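Local atomic coordinates of acidocalcisomal pyrophosphatase (Trypanosoma brucei brucei, PDB entry 5C5V), a protein that probably hydrolyses inorganic pyrophosphate to phosphate with the help of magnesium ions, and also carries an EF-hand region. Residues A[31-36]-A[47-52]; A[134-139]-A[149-154]; A[163-168]-A[187-192]; A[214-219]-A[248-253]. One frame throughout, in Å; residues are numbered along the deposited sequence.

Contact 1 (A[31-36]-A[47-52]); sequences EVCRYL and AMKAEI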
# COMPACT_ATOMS: atom_id res chain seq x y z
N GLU A 31 -39.44 33.45 -6.57
CA GLU A 31 -38.15 33.61 -5.90
C GLU A 31 -37.01 34.01 -6.82
O GLU A 31 -36.14 34.79 -6.42
CB GLU A 31 -37.77 32.32 -5.18
CG GLU A 31 -38.33 32.24 -3.77
CD GLU A 31 -38.42 30.82 -3.26
OE1 GLU A 31 -37.41 30.08 -3.35
OE2 GLU A 31 -39.49 30.44 -2.76
N VAL A 32 -36.98 33.47 -8.03
CA VAL A 32 -35.92 33.81 -8.96
C VAL A 32 -36.13 35.27 -9.43
O VAL A 32 -35.16 35.97 -9.73
CB VAL A 32 -35.86 32.83 -10.14
CG1 VAL A 32 -37.03 33.04 -11.06
CG2 VAL A 32 -34.57 33.00 -10.91
N CYS A 33 -37.39 35.72 -9.44
CA CYS A 33 -37.72 37.10 -9.78
C CYS A 33 -37.34 38.07 -8.66
O CYS A 33 -36.80 39.14 -8.91
CB CYS A 33 -39.22 37.25 -10.10
SG CYS A 33 -39.71 36.55 -11.68
N ARG A 34 -37.63 37.69 -7.42
CA ARG A 34 -37.18 38.47 -6.27
C ARG A 34 -35.65 38.56 -6.24
O ARG A 34 -35.09 39.55 -5.77
CB ARG A 34 -37.70 37.84 -4.97
CG ARG A 34 -37.41 38.66 -3.73
N TYR A 35 -34.96 37.54 -6.75
CA TYR A 35 -33.50 37.55 -6.75
C TYR A 35 -32.93 38.38 -7.90
O TYR A 35 -32.09 39.25 -7.69
CB TYR A 35 -32.95 36.12 -6.80
CG TYR A 35 -31.47 36.04 -7.07
CD1 TYR A 35 -30.54 36.43 -6.11
CD2 TYR A 35 -30.98 35.55 -8.28
CE1 TYR A 35 -29.18 36.36 -6.35
CE2 TYR A 35 -29.63 35.47 -8.52
CZ TYR A 35 -28.73 35.88 -7.55
OH TYR A 35 -27.38 35.80 -7.81
N LEU A 36 -33.37 38.09 -9.13
CA LEU A 36 -32.89 38.82 -10.30
C LEU A 36 -33.22 40.31 -10.18
O LEU A 36 -32.47 41.16 -10.64
CB LEU A 36 -33.51 38.24 -11.57
CG LEU A 36 -32.95 36.88 -11.97
CD1 LEU A 36 -33.71 36.32 -13.15
CD2 LEU A 36 -31.47 36.99 -12.31
N ALA A 47 -42.30 44.01 -15.34
CA ALA A 47 -42.16 43.47 -16.69
C ALA A 47 -41.52 42.08 -16.68
O ALA A 47 -41.73 41.29 -17.60
CB ALA A 47 -41.33 44.42 -17.56
N MET A 48 -40.72 41.78 -15.66
CA MET A 48 -40.02 40.50 -15.61
C MET A 48 -40.88 39.33 -15.11
O MET A 48 -40.99 38.32 -15.79
CB MET A 48 -38.77 40.64 -14.74
CG MET A 48 -38.13 39.34 -14.32
SD MET A 48 -36.54 39.66 -13.55
CE MET A 48 -37.00 40.70 -12.18
N LYS A 49 -41.49 39.46 -13.94
CA LYS A 49 -42.35 38.40 -13.41
C LYS A 49 -43.57 38.16 -14.32
O LYS A 49 -44.06 37.04 -14.44
CB LYS A 49 -42.81 38.70 -11.98
CG LYS A 49 -43.57 37.52 -11.36
CD LYS A 49 -44.04 37.80 -9.95
CE LYS A 49 -42.98 37.41 -8.93
NZ LYS A 49 -43.48 37.57 -7.53
N ALA A 50 -44.08 39.23 -14.91
CA ALA A 50 -45.19 39.06 -15.83
C ALA A 50 -44.73 38.25 -17.04
O ALA A 50 -45.46 37.38 -17.52
CB ALA A 50 -45.75 40.43 -16.27
N GLU A 51 -43.53 38.53 -17.53
CA GLU A 51 -42.98 37.83 -18.68
C GLU A 51 -42.77 36.33 -18.43
O GLU A 51 -43.01 35.50 -19.32
CB GLU A 51 -41.65 38.47 -19.11
CG GLU A 51 -41.78 39.74 -19.93
CD GLU A 51 -40.43 40.38 -20.25
OE1 GLU A 51 -39.41 39.67 -20.12
OE2 GLU A 51 -40.38 41.57 -20.63
N ILE A 52 -42.33 35.97 -17.23
CA ILE A 52 -42.04 34.58 -16.93
C ILE A 52 -43.34 33.82 -16.67
O ILE A 52 -43.48 32.68 -17.09
CB ILE A 52 -41.06 34.44 -15.73
CG1 ILE A 52 -39.66 34.91 -16.14
CG2 ILE A 52 -40.98 32.99 -15.27
CD1 ILE A 52 -38.75 35.22 -14.99
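C33 lays its SG over the backbone of K49 and against the tip of I52, at the centre of a helix pair in the mainly helical N-terminal region, consistent with an EF-hand pair. The pair is formed by helices 26-36 and 43-53, which follow each other through a short connection and run roughly antiparallel here, their segment axes 9.9 Å apart at closest, with 152° between the N-to-C directions of the two segments. No hydrogen bond joins the two segments; the contact is one of van der Waals packing, mostly between sulfur and carbon atoms. SG lies 3.7 Å from K49 CA and also 3.7 Å from I52 CD1. K49 closes over the same cysteine with its methylene chain: CB is 3.8 Å from SG, and a bend at chi3 (-89°) brings CE to 3.9 Å from C33 CB. Its NZ goes on to a salt bridge with E30, one residue before the segment, which ties the end of the lysine back to helix 26-36. Toward the C-terminal end of that helix, M48 takes over, its SD resting 3.9 Å from L36 CB. W67 of helix 61-69 touches L36, M48 and I52, while L36 also meets C79 and V83 of helix 73-87. V32 and Y35 turn instead to L12 of helix 3-14. The thioether of M48 is folded at its end, with chi3 at 59°, and this places the methyl CE 3.6 Å from the carbonyl oxygen C33 O.

Contact 2 (A[134-139]-A[149-154]); sequences LYVRDL and MNRYNF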
# COMPACT_ATOMS: atom_id res chain seq x y z
N LEU A 134 4.44 23.82 -14.33
CA LEU A 134 5.45 23.00 -13.68
C LEU A 134 4.99 22.65 -12.27
O LEU A 134 5.01 21.48 -11.87
CB LEU A 134 6.79 23.75 -13.64
CG LEU A 134 7.92 23.14 -12.81
CD1 LEU A 134 8.22 21.71 -13.26
CD2 LEU A 134 9.15 24.02 -12.92
N TYR A 135 4.56 23.67 -11.53
CA TYR A 135 4.06 23.52 -10.16
C TYR A 135 2.56 23.29 -10.14
O TYR A 135 1.81 24.04 -10.77
CB TYR A 135 4.39 24.76 -9.34
CG TYR A 135 5.86 25.01 -9.20
CD1 TYR A 135 6.60 24.39 -8.18
CD2 TYR A 135 6.53 25.84 -10.08
CE1 TYR A 135 7.95 24.60 -8.06
CE2 TYR A 135 7.89 26.06 -9.96
CZ TYR A 135 8.59 25.43 -8.94
OH TYR A 135 9.94 25.63 -8.81
N VAL A 136 2.12 22.27 -9.41
CA VAL A 136 0.69 22.04 -9.21
C VAL A 136 0.23 22.84 -8.01
O VAL A 136 0.53 22.50 -6.86
CB VAL A 136 0.38 20.54 -9.00
CG1 VAL A 136 -1.13 20.33 -8.85
CG2 VAL A 136 0.95 19.70 -10.16
N ARG A 137 -0.49 23.93 -8.26
CA ARG A 137 -0.87 24.85 -7.21
C ARG A 137 -2.38 24.81 -6.98
O ARG A 137 -3.15 25.16 -7.87
CB ARG A 137 -0.46 26.29 -7.57
CG ARG A 137 1.05 26.50 -7.77
CD ARG A 137 1.33 27.73 -8.67
NE ARG A 137 0.90 28.99 -8.06
CZ ARG A 137 -0.05 29.80 -8.54
NH1 ARG A 137 -0.72 29.50 -9.65
NH2 ARG A 137 -0.33 30.93 -7.89
N ASP A 138 -2.80 24.43 -5.78
CA ASP A 138 -4.22 24.53 -5.45
C ASP A 138 -4.62 25.99 -5.32
O ASP A 138 -3.90 26.78 -4.71
CB ASP A 138 -4.53 23.81 -4.14
CG ASP A 138 -4.62 22.32 -4.30
OD1 ASP A 138 -5.11 21.86 -5.36
OD2 ASP A 138 -4.17 21.61 -3.37
N LEU A 139 -5.78 26.35 -5.88
CA LEU A 139 -6.31 27.70 -5.72
C LEU A 139 -6.43 28.05 -4.24
O LEU A 139 -5.99 29.11 -3.80
CB LEU A 139 -7.68 27.83 -6.42
N MET A 149 5.64 22.52 -0.41
CA MET A 149 4.98 21.95 -1.57
C MET A 149 5.95 21.02 -2.28
O MET A 149 7.16 21.29 -2.30
CB MET A 149 4.48 23.04 -2.52
CG MET A 149 4.01 24.35 -1.85
N ASN A 150 5.44 19.93 -2.83
CA ASN A 150 6.23 19.04 -3.67
C ASN A 150 5.28 18.33 -4.60
O ASN A 150 5.02 17.14 -4.45
CB ASN A 150 7.03 18.03 -2.84
CG ASN A 150 8.05 17.23 -3.68
OD1 ASN A 150 8.03 17.24 -4.92
ND2 ASN A 150 8.93 16.51 -3.00
N ARG A 151 4.74 19.07 -5.56
CA ARG A 151 3.78 18.51 -6.47
C ARG A 151 4.05 19.13 -7.83
O ARG A 151 3.76 20.31 -8.07
CB ARG A 151 2.34 18.78 -6.00
CG ARG A 151 1.28 18.00 -6.78
CD ARG A 151 -0.15 18.20 -6.22
NE ARG A 151 -0.40 17.31 -5.08
CZ ARG A 151 -0.97 16.09 -5.15
NH1 ARG A 151 -1.39 15.58 -6.31
NH2 ARG A 151 -1.13 15.39 -4.03
N TYR A 152 4.66 18.33 -8.70
CA TYR A 152 5.12 18.76 -10.01
C TYR A 152 4.40 18.04 -11.12
O TYR A 152 4.09 16.87 -11.01
CB TYR A 152 6.62 18.52 -10.14
CG TYR A 152 7.48 19.34 -9.21
CD1 TYR A 152 8.00 20.56 -9.63
CD2 TYR A 152 7.76 18.91 -7.92
CE1 TYR A 152 8.79 21.32 -8.79
CE2 TYR A 152 8.55 19.66 -7.07
CZ TYR A 152 9.06 20.88 -7.51
OH TYR A 152 9.85 21.65 -6.68
N ASN A 153 4.16 18.71 -12.24
CA ASN A 153 3.63 18.00 -13.39
C ASN A 153 4.75 17.32 -14.17
O ASN A 153 5.78 17.93 -14.47
CB ASN A 153 2.84 18.94 -14.29
CG ASN A 153 1.39 19.03 -13.88
OD1 ASN A 153 0.81 18.04 -13.46
ND2 ASN A 153 0.82 20.22 -13.97
N PHE A 154 4.53 16.05 -14.46
CA PHE A 154 5.47 15.22 -15.19
C PHE A 154 4.85 14.85 -16.51
O PHE A 154 3.73 14.32 -16.55
CB PHE A 154 5.84 13.98 -14.35
CG PHE A 154 6.53 12.86 -15.13
CD1 PHE A 154 7.89 12.92 -15.42
CD2 PHE A 154 5.83 11.74 -15.53
CE1 PHE A 154 8.53 11.87 -16.11
CE2 PHE A 154 6.47 10.68 -16.22
CZ PHE A 154 7.82 10.75 -16.51
O HOH W 1 11.52 23.40 -7.55
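A single antiparallel beta bridge pairs Y135, in an extended loop, with Y152, at the start of strand 152-156. This non-hydrogen-bonded pair is flanked by two nearly straight bonds, N153 N to L134 O (2.9 Å) and V136 N to R151 O (2.9 Å). The two tyrosine side chains lie side by side, with ring centroids 5.3 Å apart and planes at 45°, an oblique pairing in which Y135 CE1 comes within 3.5 Å of Y152 CE1. One water ties the phenol ends together, 3.0 Å from Y135 OH and 2.6 Å from Y152 OH. L134 sends CD1 to the edge of the Y152 ring. One residue past the bridge, V136 meets the aliphatic part of R151: its CB is 3.5 Å from R151 CG, and CG1, anti to the backbone N, is 3.5 Å from R151 CD. The N153 side chain crosses that of V136 at about a right angle, its amide beside CG2, and ND2 hydrogen-bonds to P133 O. V136 also packs on D138 of a second subunit. In the mixed sheet, Y152 and F154 hydrogen-bond through their backbones to V241 and S239 of neighbouring strand 238-251, while helix 316-336 packs against L134, Y135 and Y152.

Contact 3 (A[163-168]-A[187-192]); sequences RAKFEI and RFYKHG. With MG (magnesium ion), chain F; 2PN (imidodiphosphoric acid), chain C.
The backbones of 163-168 and 187-192 run antiparallel past one bridge, A164 with F188, a non-hydrogen-bonded pair framed by Y189 N to R163 O (2.9 Å) and K165 N to R187 O (3.0 Å). This pairing sets one wall of the pyrophosphatase pocket, where K165, E167 and R187 meet the bound imidodiphosphate. R187, extended from CG to NE with CG anti to the backbone N (chi1 174°), grips one phosphoryl group with two N-H groups: NH1 to O1 at 2.9 Å and NH2 to O3 at 2.8 Å, both oxygens near the guanidinium plane. K165 runs alongside, its CG 3.7 Å above one face of that guanidinium, toward the rim. The lysine's NZ is 3.0 Å from the bridging N1 of the ligand and forms a salt bridge with E167 OE2 (2.8 Å) on the anti lone pair. The same OE2 binds a magnesium ion at 2.2 Å; ligand atoms O1 and O4 and three waters complete six ligands. Behind this first shell, D180 makes a salt bridge with R187 NH1, and the Y189 ring, with its CE1 and CZ, packs against K165 CG. F188 rests its CD1 and CE1 on A164. At the far end, R163 forms a salt bridge with D193 and also reaches H191 O of a third subunit; G192 C sits over the centre of one face of its guanidinium.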
# COMPACT_ATOMS: atom_id res chain seq x y z
N ARG A 163 10.54 1.20 -25.46
CA ARG A 163 11.81 1.72 -25.94
C ARG A 163 11.74 2.66 -27.17
O ARG A 163 12.78 3.08 -27.68
CB ARG A 163 12.75 0.56 -26.26
CG ARG A 163 12.29 -0.31 -27.42
CD ARG A 163 13.30 -1.43 -27.64
NE ARG A 163 13.32 -2.39 -26.54
CZ ARG A 163 14.27 -3.30 -26.35
NH1 ARG A 163 15.29 -3.36 -27.19
NH2 ARG A 163 14.22 -4.14 -25.32
N ALA A 164 10.53 2.99 -27.62
CA ALA A 164 10.38 4.05 -28.64
C ALA A 164 10.72 5.38 -27.98
O ALA A 164 10.12 5.73 -26.97
CB ALA A 164 8.98 4.08 -29.22
N LYS A 165 11.72 6.07 -28.51
CA LYS A 165 12.23 7.28 -27.86
C LYS A 165 11.45 8.53 -28.28
O LYS A 165 11.91 9.32 -29.10
CB LYS A 165 13.72 7.44 -28.15
CG LYS A 165 14.54 7.95 -26.97
CD LYS A 165 14.29 9.41 -26.67
CE LYS A 165 15.15 9.91 -25.51
NZ LYS A 165 14.88 11.35 -25.17
N PHE A 166 10.26 8.69 -27.71
CA PHE A 166 9.49 9.89 -27.92
C PHE A 166 10.10 11.04 -27.13
O PHE A 166 10.76 10.81 -26.12
CB PHE A 166 8.04 9.67 -27.53
CG PHE A 166 7.34 8.64 -28.37
CD1 PHE A 166 7.00 7.40 -27.83
CD2 PHE A 166 7.05 8.89 -29.69
CE1 PHE A 166 6.36 6.46 -28.60
CE2 PHE A 166 6.40 7.95 -30.47
CZ PHE A 166 6.07 6.73 -29.93
N GLU A 167 9.89 12.26 -27.62
CA GLU A 167 10.46 13.49 -27.09
C GLU A 167 9.51 14.65 -27.40
O GLU A 167 8.88 14.68 -28.46
CB GLU A 167 11.82 13.81 -27.72
CG GLU A 167 13.01 13.08 -27.16
CD GLU A 167 14.34 13.54 -27.79
OE1 GLU A 167 14.31 14.47 -28.64
OE2 GLU A 167 15.40 12.96 -27.44
N ILE A 168 9.42 15.61 -26.49
CA ILE A 168 8.82 16.88 -26.82
C ILE A 168 9.64 17.52 -27.94
O ILE A 168 10.86 17.62 -27.82
CB ILE A 168 8.78 17.82 -25.61
CG1 ILE A 168 7.86 17.23 -24.53
CG2 ILE A 168 8.34 19.20 -26.04
CD1 ILE A 168 7.79 18.07 -23.27
N ARG A 187 13.85 6.54 -33.75
CA ARG A 187 14.79 5.98 -32.78
C ARG A 187 14.15 5.04 -31.74
O ARG A 187 13.17 5.39 -31.07
CB ARG A 187 15.52 7.12 -32.07
CG ARG A 187 16.43 6.72 -30.92
CD ARG A 187 16.97 7.97 -30.23
NE ARG A 187 17.83 7.68 -29.09
CZ ARG A 187 18.15 8.56 -28.14
NH1 ARG A 187 17.66 9.80 -28.17
NH2 ARG A 187 18.96 8.20 -27.15
N PHE A 188 14.72 3.85 -31.61
CA PHE A 188 14.40 2.94 -30.51
C PHE A 188 15.66 2.71 -29.71
O PHE A 188 16.73 2.60 -30.29
CB PHE A 188 13.84 1.61 -31.01
CG PHE A 188 12.53 1.72 -31.74
CD1 PHE A 188 11.34 1.44 -31.08
CD2 PHE A 188 12.49 2.09 -33.07
CE1 PHE A 188 10.13 1.54 -31.74
CE2 PHE A 188 11.28 2.18 -33.74
CZ PHE A 188 10.11 1.91 -33.07
N TYR A 189 15.54 2.63 -28.39
CA TYR A 189 16.69 2.27 -27.57
C TYR A 189 17.24 0.92 -28.01
O TYR A 189 16.50 -0.06 -28.10
CB TYR A 189 16.32 2.19 -26.10
CG TYR A 189 16.06 3.50 -25.43
CD1 TYR A 189 16.87 4.60 -25.66
CD2 TYR A 189 15.01 3.64 -24.54
CE1 TYR A 189 16.64 5.79 -25.03
CE2 TYR A 189 14.76 4.82 -23.90
CZ TYR A 189 15.57 5.90 -24.15
OH TYR A 189 15.33 7.08 -23.50
N LYS A 190 18.53 0.87 -28.26
CA LYS A 190 19.16 -0.39 -28.62
C LYS A 190 19.53 -1.18 -27.36
O LYS A 190 19.44 -2.41 -27.34
CB LYS A 190 20.39 -0.14 -29.48
CG LYS A 190 21.00 -1.37 -30.06
CD LYS A 190 22.11 -0.98 -31.02
CE LYS A 190 22.96 -2.17 -31.42
NZ LYS A 190 24.17 -1.70 -32.17
N HIS A 191 19.88 -0.46 -26.31
CA HIS A 191 20.37 -1.06 -25.07
C HIS A 191 19.35 -1.96 -24.39
O HIS A 191 19.70 -2.98 -23.81
CB HIS A 191 20.80 0.03 -24.09
CG HIS A 191 21.31 -0.48 -22.78
ND1 HIS A 191 22.32 -1.41 -22.68
CD2 HIS A 191 20.94 -0.19 -21.51
CE1 HIS A 191 22.56 -1.67 -21.41
NE2 HIS A 191 21.74 -0.93 -20.68
N GLY A 192 18.09 -1.56 -24.46
CA GLY A 192 17.00 -2.29 -23.84
C GLY A 192 15.82 -1.36 -23.61
O GLY A 192 15.82 -0.22 -24.07
MG MG F . 17.47 13.60 -26.94
P1 2PN C . 18.88 11.37 -24.91
O1 2PN C . 18.52 11.83 -26.35
O2 2PN C . 20.16 12.13 -24.46
O3 2PN C . 19.04 9.82 -24.90
N1 2PN C . 17.63 11.71 -23.92
P2 2PN C . 17.19 13.22 -23.45
O4 2PN C . 16.97 14.14 -24.71
O5 2PN C . 18.33 13.78 -22.62
O6 2PN C . 15.95 13.16 -22.67
O HOH W 2 15.76 -2.04 -29.97
O HOH W 3 16.73 15.55 -27.69
O HOH W 4 19.40 14.45 -26.95
O HOH W 5 18.23 13.30 -28.81

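Contact 4 (A[214-219]-A[248-253]); sequences AGVTGD and GMIDEG. With MG (magnesium ion), chain D; MG (magnesium ion), chain E; 2PN (imidodiphosphoric acid), chain C.
V216 covers the turn at G253, its CB 3.2 Å from G253 O, and its CG2 lies 4.1 Å from I250 CG2; A214 adds its CB at 4.0 Å from I250 CD1. These apolar touches join the edge of the 214-219 loop to the end of strand 238-251, and each segment also carries an aspartate of the pyrophosphatase active site. D251 OD2, on a side chain with CG anti to the backbone N (chi1 -174°), binds one magnesium ion at 2.3 Å, and D219 OD1 binds a second at 2.2 Å. Imidodiphosphate O5 bridges the two ions. A water on the first ion donates a hydrogen bond to D219 OD1 (2.7 Å), so one carboxylate oxygen serves its own metal and the neighbour's shell. D256 supplies ligands to both ions, and D224 joins D219 on the second. Further out, K297 makes a salt bridge with D251 OD1, while D219 OD2 accepts a weak hydrogen bond from D221 N. The backbone angles of E252 and G253 fit a type I' turn, closing the hairpin between strands 238-251 and 254-263. In the sheet, strand 238-251 pairs through M249 with D256 of strand 254-263 and through I250 with H306 of strand 306-307; the 214-219 loop is tied on by a backbone hydrogen bond between T217 and M255.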
# COMPACT_ATOMS: atom_id res chain seq x y z
N ALA A 214 29.58 21.61 -12.99
CA ALA A 214 30.39 20.56 -13.60
C ALA A 214 31.32 21.04 -14.73
O ALA A 214 32.11 20.26 -15.25
CB ALA A 214 29.49 19.47 -14.11
N GLY A 215 31.23 22.31 -15.12
CA GLY A 215 32.06 22.81 -16.20
C GLY A 215 31.48 22.59 -17.59
O GLY A 215 32.21 22.63 -18.58
N VAL A 216 30.17 22.40 -17.68
CA VAL A 216 29.50 22.26 -18.97
C VAL A 216 28.19 23.03 -19.00
O VAL A 216 27.66 23.41 -17.95
CB VAL A 216 29.21 20.76 -19.30
CG1 VAL A 216 30.52 19.97 -19.42
CG2 VAL A 216 28.30 20.14 -18.27
N THR A 217 27.66 23.26 -20.19
CA THR A 217 26.34 23.87 -20.34
C THR A 217 25.31 22.75 -20.45
O THR A 217 25.68 21.57 -20.43
CB THR A 217 26.27 24.80 -21.55
OG1 THR A 217 26.56 24.06 -22.74
CG2 THR A 217 27.31 25.92 -21.42
N GLY A 218 24.02 23.10 -20.57
CA GLY A 218 22.95 22.12 -20.57
C GLY A 218 22.69 21.48 -21.91
O GLY A 218 23.20 21.93 -22.93
N ASP A 219 21.86 20.44 -21.93
CA ASP A 219 21.66 19.68 -23.17
C ASP A 219 20.54 20.28 -24.03
O ASP A 219 20.06 19.63 -24.96
CB ASP A 219 21.38 18.20 -22.86
CG ASP A 219 19.92 17.92 -22.49
OD1 ASP A 219 19.48 16.78 -22.74
OD2 ASP A 219 19.21 18.82 -21.96
N GLY A 248 23.29 13.68 -11.38
CA GLY A 248 24.02 14.65 -12.18
C GLY A 248 24.66 14.08 -13.43
O GLY A 248 25.87 14.18 -13.62
N MET A 249 23.85 13.51 -14.31
CA MET A 249 24.34 12.97 -15.56
C MET A 249 24.91 14.05 -16.48
O MET A 249 24.24 15.06 -16.74
CB MET A 249 23.22 12.23 -16.28
CG MET A 249 23.61 11.68 -17.64
SD MET A 249 22.23 10.74 -18.34
CE MET A 249 22.92 10.28 -19.94
N ILE A 250 26.13 13.83 -16.97
CA ILE A 250 26.72 14.64 -18.04
C ILE A 250 26.70 13.80 -19.32
O ILE A 250 27.40 12.81 -19.43
CB ILE A 250 28.19 15.05 -17.73
CG1 ILE A 250 28.35 15.52 -16.28
CG2 ILE A 250 28.68 16.12 -18.71
CD1 ILE A 250 27.44 16.61 -15.92
N ASP A 251 25.91 14.22 -20.30
CA ASP A 251 25.65 13.44 -21.50
C ASP A 251 26.27 14.11 -22.74
O ASP A 251 25.83 15.20 -23.13
CB ASP A 251 24.13 13.26 -21.67
CG ASP A 251 23.76 12.34 -22.81
OD1 ASP A 251 24.68 11.80 -23.46
OD2 ASP A 251 22.55 12.17 -23.07
N GLU A 252 27.28 13.49 -23.34
CA GLU A 252 27.93 14.07 -24.52
C GLU A 252 28.40 15.51 -24.26
O GLU A 252 28.25 16.39 -25.11
CB GLU A 252 26.98 14.05 -25.73
CG GLU A 252 26.60 12.64 -26.22
CD GLU A 252 25.23 12.58 -26.93
OE1 GLU A 252 24.46 13.56 -26.87
OE2 GLU A 252 24.91 11.54 -27.55
N GLY A 253 28.94 15.77 -23.08
CA GLY A 253 29.47 17.08 -22.77
C GLY A 253 28.43 18.11 -22.31
O GLY A 253 28.79 19.27 -22.12
MG MG D . 20.51 13.06 -22.63
MG MG E . 18.24 15.48 -21.43
P1 2PN C . 18.88 11.37 -24.91
O1 2PN C . 18.52 11.83 -26.35
O2 2PN C . 20.16 12.13 -24.46
O3 2PN C . 19.04 9.82 -24.90
N1 2PN C . 17.63 11.71 -23.92
P2 2PN C . 17.19 13.22 -23.45
O4 2PN C . 16.97 14.14 -24.71
O5 2PN C . 18.33 13.78 -22.62
O6 2PN C . 15.95 13.16 -22.67
O HOH W 6 21.05 14.87 -23.81
O HOH W 7 17.46 17.35 -20.53
O HOH W 8 19.81 11.34 -21.68
O HOH W 9 16.91 15.87 -22.77

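In the fold
Contacts 3 and 4 share the bound imidodiphosphate: their centres are 20 Å apart and their nearest atoms about 7 Å; contact 3 brings an arginine and a lysine directly and a glutamate through a magnesium ion, contact 4 two aspartates through two other magnesium ions. Contact 2 lies farther off, centres 28 Å from contact 3 and 27 Å from contact 4, with the L134 side chain about 12 Å from that of D224; its strand 152-156 neighbours strand 238-251 of contact 4 in the mixed sheet. Contact 1 stands apart in the helical N-terminal region, its centre 64 Å from contact 3 and 69 Å from contact 4, on the opposite side of the chain's centre from both.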